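Local structure of protein HIRA (Homo sapiens, 5YJE) at residues 96-101 with 107-112; 115-120 with 157-162; 155-158 with 163-166. The protein cooperates with ASF1A to promote replication-independent chromatin assembly, and forms a trimer through its C-terminal part, the piece described here. All blocks are in the same frame, centred on the assembly; numbering follows the deposited sequence.

Overall arrangement
The three contacts lie in two neighbouring four-stranded antiparallel sheets of the N-terminal, strand-rich half of the chain, consistent with blades of a beta-propeller-like domain. Contact 1 pairs the first two strands of one sheet and closes before the others open; contact 3 joins the last two strands of the next; contact 2 links the sheets by side chains alone. Contacts 1 and 2 lie with centres about 13 Å apart and touch, since strands 105-110 and 114-119 are neighbours. Contacts 2 and 3, about 10 Å apart between centres, overlap on strand 153-158, sharing Trp157 and Asp158, and both reach the second subunit. Contacts 1 and 3 do not touch, their nearest atoms being about 8 Å apart.

Contact 1. Residues 96-101 with 107-112; sequences ILTAAG and CVACEK
Leu97 and Thr98 both turn their backbone N-H groups to the carbonyl of Ala109, a classic beta bulge in an antiparallel hairpin. Leu97 N lies 2.7 Å from Ala109 O, in the carbonyl plane, whereas Thr98 N stands somewhat tilted from that plane, so two donors grip one oxygen. Past the bulge the ladder is regular: Ala109 N bonds back to Thr98 O, and Ala100 and Cys107 form a hydrogen-bonded pair, with Cys107 N 2.8 Å from Ala100 O.

At the bulge, the Leu97 side chain points toward the other segment and meets Glu111, just past the end of its strand. Its CB rests 3.5 Å from Ala109 O. CG, beside the backbone N (chi1 -68°), comes up against Glu111 CG, and the branches divide the rest: CD1 lies 3.7 Å from Glu111 N and also touches Glu111 CG, while CD2 meets that same methylene. The leucine and the aliphatic part of Glu111 cross at about a right angle. The Glu111 carboxylate makes a salt bridge to Arg95.

On one face of the hairpin, Ile96 sends its two branches to different partners: CG2 packs 3.8 Å from Val108 CB, and CG1 lies 3.8 Å from Cys110 SG. Ala99 CB adds to this apolar row against Val108 CG1.

Ile96 and Ala99 pack on Val64 and Ile62 of strand 60-71, in the preceding sheet, while Ala100, Cys107 and Ala109 touch strand 135-141 of the following one. The hairpin thus belongs to one blade-like sheet between two others, with strand 114-119 continuing its own beyond 105-110.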
loop_
_atom_site.group_PDB
_atom_site.type_symbol
_atom_site.label_atom_id
_atom_site.label_comp_id
_atom_site.label_asym_id
_atom_site.label_seq_id
_atom_site.Cartn_x
_atom_site.Cartn_y
_atom_site.Cartn_z
ATOM N N ILE B 96 -6.799 24.265 -19.371
ATOM C CA ILE B 96 -6.086 23.026 -19.656
ATOM C C ILE B 96 -4.662 23.351 -20.106
ATOM O O ILE B 96 -4.457 24.091 -21.075
ATOM C CB ILE B 96 -6.829 22.199 -20.713
ATOM C CG1 ILE B 96 -8.227 21.849 -20.189
ATOM C CG2 ILE B 96 -6.027 20.932 -21.057
ATOM C CD1 ILE B 96 -9.231 21.469 -21.264
ATOM N N LEU B 97 -3.678 22.794 -19.392
ATOM C CA LEU B 97 -2.255 22.989 -19.648
ATOM C C LEU B 97 -1.691 21.921 -20.572
ATOM O O LEU B 97 -0.956 22.242 -21.513
ATOM C CB LEU B 97 -1.479 23.000 -18.332
ATOM C CG LEU B 97 -1.739 24.186 -17.416
ATOM C CD1 LEU B 97 -1.010 24.052 -16.044
ATOM C CD2 LEU B 97 -1.336 25.474 -18.163
ATOM N N THR B 98 -2.011 20.648 -20.336
ATOM C CA THR B 98 -1.561 19.639 -21.293
ATOM C C THR B 98 -2.575 18.512 -21.299
ATOM O O THR B 98 -3.542 18.519 -20.542
ATOM C CB THR B 98 -0.124 19.125 -20.994
ATOM O OG1 THR B 98 0.264 18.178 -21.994
ATOM C CG2 THR B 98 -0.001 18.417 -19.630
ATOM N N ALA B 99 -2.330 17.518 -22.145
ATOM C CA ALA B 99 -3.298 16.452 -22.326
ATOM C C ALA B 99 -2.589 15.217 -22.863
ATOM O O ALA B 99 -1.502 15.305 -23.432
ATOM C CB ALA B 99 -4.430 16.893 -23.267
ATOM N N ALA B 100 -3.218 14.058 -22.667
ATOM C CA ALA B 100 -2.735 12.798 -23.229
ATOM C C ALA B 100 -3.940 11.886 -23.413
ATOM O O ALA B 100 -5.039 12.188 -22.945
ATOM C CB ALA B 100 -1.661 12.150 -22.342
ATOM N N GLY B 101 -3.743 10.774 -24.108
ATOM C CA GLY B 101 -4.856 9.892 -24.397
ATOM C C GLY B 101 -4.403 8.586 -25.008
ATOM O O GLY B 101 -3.319 8.485 -25.592
ATOM N N CYS B 107 -6.993 12.259 -20.912
ATOM C CA CYS B 107 -6.890 12.979 -19.658
ATOM C C CYS B 107 -6.260 14.328 -19.911
ATOM O O CYS B 107 -5.520 14.515 -20.879
ATOM C CB CYS B 107 -6.092 12.194 -18.618
ATOM S SG CYS B 107 -4.582 11.622 -19.294
ATOM N N VAL B 108 -6.592 15.277 -19.041
ATOM C CA VAL B 108 -6.119 16.645 -19.167
ATOM C C VAL B 108 -5.599 17.080 -17.814
ATOM O O VAL B 108 -6.154 16.708 -16.771
ATOM C CB VAL B 108 -7.210 17.631 -19.673
ATOM C CG1 VAL B 108 -7.588 17.341 -21.140
ATOM C CG2 VAL B 108 -8.416 17.588 -18.794
ATOM N N ALA B 109 -4.533 17.867 -17.832
ATOM C CA ALA B 109 -4.051 18.511 -16.627
ATOM C C ALA B 109 -4.237 20.013 -16.778
ATOM O O ALA B 109 -3.935 20.587 -17.834
ATOM C CB ALA B 109 -2.589 18.148 -16.332
ATOM N N CYS B 110 -4.741 20.612 -15.700
ATOM C CA CYS B 110 -5.240 21.968 -15.614
ATOM C C CYS B 110 -4.518 22.706 -14.502
ATOM O O CYS B 110 -4.059 22.104 -13.521
ATOM C CB CYS B 110 -6.763 22.002 -15.320
ATOM S SG CYS B 110 -7.791 21.056 -16.479
ATOM N N GLU B 111 -4.487 24.034 -14.651
ATOM C CA GLU B 111 -4.039 24.937 -13.596
ATOM C C GLU B 111 -4.767 24.631 -12.297
ATOM O O GLU B 111 -5.861 24.048 -12.323
ATOM C CB GLU B 111 -4.274 26.392 -13.988
ATOM C CG GLU B 111 -3.588 26.823 -15.266
ATOM C CD GLU B 111 -3.869 28.281 -15.586
ATOM O OE1 GLU B 111 -5.039 28.712 -15.436
ATOM O OE2 GLU B 111 -2.920 29.002 -15.962
ATOM N N LYS B 112 -4.194 25.065 -11.169
ATOM C CA LYS B 112 -4.659 24.664 -9.837
ATOM C C LYS B 112 -4.441 23.164 -9.620
ATOM O O LYS B 112 -5.175 22.524 -8.847
ATOM C CB LYS B 112 -6.136 25.029 -9.589
ATOM C CG LYS B 112 -6.435 26.523 -9.517
#

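Contact 2. Residues 115-120 with 157-162; sequences LSVFST and WDVHRQ
The backbones of 115-120 and 157-162 stay apart: the nearest CA atoms, those of Val117 and Val159, are 8.0 Å from each other, and side chains alone bridge the gap. Two apolar pairs do so. Val117 and Val159 reach toward each other tip to tip, CG1 to CG1 at 3.8 Å. Anti to the backbone N (chi1 178°), CG1 is the Val117 branch that meets Val159. Further along, Leu115 and Trp157 come from opposite directions, and Leu115 CD2 meets the indole obliquely at CZ3, 3.6 Å away. The touching atom belongs to the six-membered ring, while NE1 of the indole is hydrogen-bonded to Leu209 O of the second subunit.

Where strand 153-158 ends, Asp158 bonds across the turn that carries Val159. Its OD1 accepts from Arg161 N at 2.9 Å in an Asx motif, the donor arriving from above the carboxylate plane along a nearly straight bond (171° at the hydrogen). Arg161 also returns its guanidinium to the same carboxylate, NH1 lying 2.9 Å from Asp158 OD2 in a salt bridge.

All four touching residues are buried between two adjacent blade-like sheets. Leu115 and Val117 also pack on Cys107 of strand 105-110, and Val159 touches Val105 there. Within their own sheet, Trp157 and Val159 touch Ala147 and Val145 of strand 144-149.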
loop_
_atom_site.group_PDB
_atom_site.type_symbol
_atom_site.label_atom_id
_atom_site.label_comp_id
_atom_site.label_asym_id
_atom_site.label_seq_id
_atom_site.Cartn_x
_atom_site.Cartn_y
_atom_site.Cartn_z
ATOM N N LEU B 115 -6.140 17.213 -12.329
ATOM C CA LEU B 115 -6.068 16.258 -13.417
ATOM C C LEU B 115 -7.437 15.615 -13.586
ATOM O O LEU B 115 -8.017 15.134 -12.610
ATOM C CB LEU B 115 -4.987 15.217 -13.122
ATOM C CG LEU B 115 -5.101 13.885 -13.843
ATOM C CD1 LEU B 115 -4.780 14.054 -15.308
ATOM C CD2 LEU B 115 -4.166 12.919 -13.194
ATOM N N SER B 116 -7.967 15.623 -14.810
ATOM C CA SER B 116 -9.277 15.038 -15.079
ATOM C C SER B 116 -9.154 13.945 -16.128
ATOM O O SER B 116 -8.349 14.031 -17.055
ATOM C CB SER B 116 -10.294 16.090 -15.530
ATOM O OG SER B 116 -10.503 17.065 -14.514
ATOM N N VAL B 117 -9.937 12.894 -15.954
ATOM C CA VAL B 117 -9.829 11.703 -16.781
ATOM C C VAL B 117 -11.203 11.410 -17.381
ATOM O O VAL B 117 -12.204 11.334 -16.655
ATOM C CB VAL B 117 -9.282 10.510 -15.967
ATOM C CG1 VAL B 117 -9.205 9.250 -16.823
ATOM C CG2 VAL B 117 -7.900 10.874 -15.367
ATOM N N PHE B 118 -11.237 11.260 -18.705
ATOM C CA PHE B 118 -12.436 11.099 -19.512
ATOM C C PHE B 118 -12.381 9.794 -20.299
ATOM O O PHE B 118 -11.308 9.332 -20.716
ATOM C CB PHE B 118 -12.615 12.277 -20.480
ATOM C CG PHE B 118 -12.829 13.570 -19.789
ATOM C CD1 PHE B 118 -11.760 14.385 -19.466
ATOM C CD2 PHE B 118 -14.111 13.957 -19.407
ATOM C CE1 PHE B 118 -11.963 15.579 -18.787
ATOM C CE2 PHE B 118 -14.323 15.133 -18.717
ATOM C CZ PHE B 118 -13.250 15.960 -18.418
ATOM N N SER B 119 -13.557 9.202 -20.492
ATOM C CA SER B 119 -13.669 7.968 -21.250
ATOM C C SER B 119 -13.409 8.222 -22.730
ATOM O O SER B 119 -13.295 9.361 -23.199
ATOM C CB SER B 119 -15.056 7.348 -21.082
ATOM O OG SER B 119 -16.009 8.025 -21.898
ATOM N N THR B 120 -13.352 7.120 -23.473
ATOM C CA THR B 120 -13.054 7.200 -24.894
ATOM C C THR B 120 -14.129 7.968 -25.651
ATOM O O THR B 120 -13.829 8.648 -26.640
ATOM C CB THR B 120 -12.864 5.787 -25.444
ATOM O OG1 THR B 120 -12.896 5.818 -26.874
ATOM C CG2 THR B 120 -13.931 4.837 -24.894
ATOM N N TRP B 157 -1.978 5.685 -12.293
ATOM C CA TRP B 157 -3.265 5.182 -11.862
ATOM C C TRP B 157 -3.816 4.264 -12.933
ATOM O O TRP B 157 -3.653 4.516 -14.134
ATOM C CB TRP B 157 -4.246 6.314 -11.593
ATOM C CG TRP B 157 -3.853 7.222 -10.488
ATOM C CD1 TRP B 157 -4.087 7.049 -9.149
ATOM C CD2 TRP B 157 -3.192 8.486 -10.621
ATOM N NE1 TRP B 157 -3.593 8.123 -8.437
ATOM C CE2 TRP B 157 -3.040 9.020 -9.319
ATOM C CE3 TRP B 157 -2.719 9.217 -11.713
ATOM C CZ2 TRP B 157 -2.429 10.248 -9.085
ATOM C CZ3 TRP B 157 -2.108 10.441 -11.483
ATOM C CH2 TRP B 157 -1.973 10.945 -10.182
ATOM N N ASP B 158 -4.424 3.182 -12.477
ATOM C CA ASP B 158 -5.245 2.322 -13.317
ATOM C C ASP B 158 -6.648 2.907 -13.239
ATOM O O ASP B 158 -7.366 2.682 -12.266
ATOM C CB ASP B 158 -5.171 0.883 -12.809
ATOM C CG ASP B 158 -6.013 -0.086 -13.615
ATOM O OD1 ASP B 158 -6.940 0.328 -14.341
ATOM O OD2 ASP B 158 -5.775 -1.301 -13.477
ATOM N N VAL B 159 -7.051 3.688 -14.243
ATOM C CA VAL B 159 -8.367 4.318 -14.108
ATOM C C VAL B 159 -9.480 3.304 -14.334
ATOM O O VAL B 159 -10.601 3.514 -13.866
ATOM C CB VAL B 159 -8.553 5.535 -15.042
ATOM C CG1 VAL B 159 -7.483 6.588 -14.772
ATOM C CG2 VAL B 159 -8.542 5.105 -16.471
ATOM N N HIS B 160 -9.200 2.198 -15.023
ATOM C CA HIS B 160 -10.209 1.155 -15.165
ATOM C C HIS B 160 -10.527 0.519 -13.821
ATOM O O HIS B 160 -11.694 0.452 -13.420
ATOM C CB HIS B 160 -9.749 0.094 -16.161
ATOM C CG HIS B 160 -10.792 -0.940 -16.463
ATOM N ND1 HIS B 160 -11.874 -0.689 -17.283
ATOM C CD2 HIS B 160 -10.916 -2.229 -16.057
ATOM C CE1 HIS B 160 -12.618 -1.778 -17.367
ATOM N NE2 HIS B 160 -12.059 -2.726 -16.633
ATOM N N ARG B 161 -9.499 0.050 -13.102
ATOM C CA ARG B 161 -9.728 -0.471 -11.761
ATOM C C ARG B 161 -9.898 0.634 -10.726
ATOM O O ARG B 161 -10.395 0.364 -9.629
ATOM C CB ARG B 161 -8.588 -1.403 -11.341
ATOM C CG ARG B 161 -8.444 -2.660 -12.194
ATOM C CD ARG B 161 -7.339 -3.590 -11.640
ATOM N NE ARG B 161 -7.104 -4.781 -12.473
ATOM C CZ ARG B 161 -6.017 -5.001 -13.222
ATOM N NH1 ARG B 161 -5.021 -4.117 -13.256
ATOM N NH2 ARG B 161 -5.914 -6.124 -13.933
ATOM N N GLN B 162 -9.514 1.868 -11.053
ATOM C CA GLN B 162 -9.584 2.998 -10.121
ATOM C C GLN B 162 -8.709 2.766 -8.889
ATOM O O GLN B 162 -9.075 3.103 -7.760
ATOM C CB GLN B 162 -11.026 3.309 -9.716
ATOM C CG GLN B 162 -11.922 3.628 -10.876
ATOM C CD GLN B 162 -13.356 3.811 -10.432
ATOM O OE1 GLN B 162 -13.671 3.705 -9.238
ATOM N NE2 GLN B 162 -14.233 4.110 -11.380
#

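Contact 3. Residues 155-158 with 163-166; sequences SVWD and VVVV
This is an antiparallel beta hairpin at one side of its blade-like sheet, formed by strands 153-158 and 163-170, and interrupted by a classic bulge where the chain turns a corner at Val165 and Val166. Both of these residues face Val156, whose carbonyl oxygen accepts two N-H groups from the same face of its plane, with Val165 N at 2.6 Å and Val166 N at 3.0 Å. Val156 N answers to Val166 O, on a lone pair in the carbonyl plane. Nearer the turn, Asp158 N lies almost in line with the C=O of Val163, 2.9 Å from its oxygen.

Val156 divides its methyls between the two bulge residues: CG1 lies 3.8 Å from Val165 CB, and CG2 lies 3.7 Å from Val166 CG2. Val165 is directed toward the opposite strand; CG1 anti to the backbone N (chi1 177°) leaves CG2 to rest 3.9 Å from Asp158 CB. On the other face, the five-membered part of the Trp157 indole meets Val164, CD1 being 3.8 Å from Val164 CB. Ser155 CB sits over one face of that indole, offset toward the rim.

Within the sheet, strand 144-149 flanks 153-158, and its Tyr144 and Met146 touch Val165 and Val156 respectively. Strand 163-170 is outermost within this chain, but Val164 makes backbone hydrogen bonds to the second subunit and packs on its Leu209, which places the hairpin at a subunit interface of the trimer.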
loop_
_atom_site.group_PDB
_atom_site.type_symbol
_atom_site.label_atom_id
_atom_site.label_comp_id
_atom_site.label_asym_id
_atom_site.label_seq_id
_atom_site.Cartn_x
_atom_site.Cartn_y
_atom_site.Cartn_z
ATOM N N SER B 155 3.357 9.559 -10.844
ATOM C CA SER B 155 2.192 8.812 -10.387
ATOM C C SER B 155 1.607 8.025 -11.545
ATOM O O SER B 155 1.659 8.451 -12.705
ATOM C CB SER B 155 1.102 9.708 -9.807
ATOM O OG SER B 155 1.512 10.353 -8.620
ATOM N N VAL B 156 1.078 6.853 -11.226
ATOM C CA VAL B 156 0.402 6.024 -12.214
ATOM C C VAL B 156 -0.879 5.520 -11.579
ATOM O O VAL B 156 -0.873 5.019 -10.449
ATOM C CB VAL B 156 1.258 4.840 -12.711
ATOM C CG1 VAL B 156 0.501 4.044 -13.778
ATOM C CG2 VAL B 156 2.606 5.327 -13.249
ATOM N N TRP B 157 -1.978 5.685 -12.293
ATOM C CA TRP B 157 -3.265 5.182 -11.862
ATOM C C TRP B 157 -3.816 4.264 -12.933
ATOM O O TRP B 157 -3.653 4.516 -14.134
ATOM C CB TRP B 157 -4.246 6.314 -11.593
ATOM C CG TRP B 157 -3.853 7.222 -10.488
ATOM C CD1 TRP B 157 -4.087 7.049 -9.149
ATOM C CD2 TRP B 157 -3.192 8.486 -10.621
ATOM N NE1 TRP B 157 -3.593 8.123 -8.437
ATOM C CE2 TRP B 157 -3.040 9.020 -9.319
ATOM C CE3 TRP B 157 -2.719 9.217 -11.713
ATOM C CZ2 TRP B 157 -2.429 10.248 -9.085
ATOM C CZ3 TRP B 157 -2.108 10.441 -11.483
ATOM C CH2 TRP B 157 -1.973 10.945 -10.182
ATOM N N ASP B 158 -4.424 3.182 -12.477
ATOM C CA ASP B 158 -5.245 2.322 -13.317
ATOM C C ASP B 158 -6.648 2.907 -13.239
ATOM O O ASP B 158 -7.366 2.682 -12.266
ATOM C CB ASP B 158 -5.171 0.883 -12.809
ATOM C CG ASP B 158 -6.013 -0.086 -13.615
ATOM O OD1 ASP B 158 -6.940 0.328 -14.341
ATOM O OD2 ASP B 158 -5.775 -1.301 -13.477
ATOM N N VAL B 163 -7.517 2.230 -9.106
ATOM C CA VAL B 163 -6.570 2.052 -8.018
ATOM C C VAL B 163 -5.274 2.737 -8.424
ATOM O O VAL B 163 -4.975 2.869 -9.613
ATOM C CB VAL B 163 -6.374 0.551 -7.688
ATOM C CG1 VAL B 163 -5.619 -0.148 -8.791
ATOM C CG2 VAL B 163 -5.708 0.370 -6.330
ATOM N N VAL B 164 -4.534 3.242 -7.436
ATOM C CA VAL B 164 -3.217 3.801 -7.724
ATOM C C VAL B 164 -2.272 2.657 -8.046
ATOM O O VAL B 164 -2.347 1.578 -7.437
ATOM C CB VAL B 164 -2.694 4.637 -6.542
ATOM C CG1 VAL B 164 -2.618 3.784 -5.257
ATOM C CG2 VAL B 164 -1.334 5.239 -6.871
ATOM N N VAL B 165 -1.414 2.858 -9.038
ATOM C CA VAL B 165 -0.361 1.906 -9.343
ATOM C C VAL B 165 0.970 2.365 -8.781
ATOM O O VAL B 165 1.670 1.604 -8.114
ATOM C CB VAL B 165 -0.272 1.668 -10.861
ATOM C CG1 VAL B 165 0.874 0.745 -11.165
ATOM C CG2 VAL B 165 -1.586 1.110 -11.376
ATOM N N VAL B 166 1.324 3.623 -9.024
ATOM C CA VAL B 166 2.536 4.219 -8.483
ATOM C C VAL B 166 2.143 5.507 -7.775
ATOM O O VAL B 166 1.558 6.406 -8.396
ATOM C CB VAL B 166 3.575 4.507 -9.581
ATOM C CG1 VAL B 166 4.845 5.039 -8.959
ATOM C CG2 VAL B 166 3.850 3.258 -10.419
#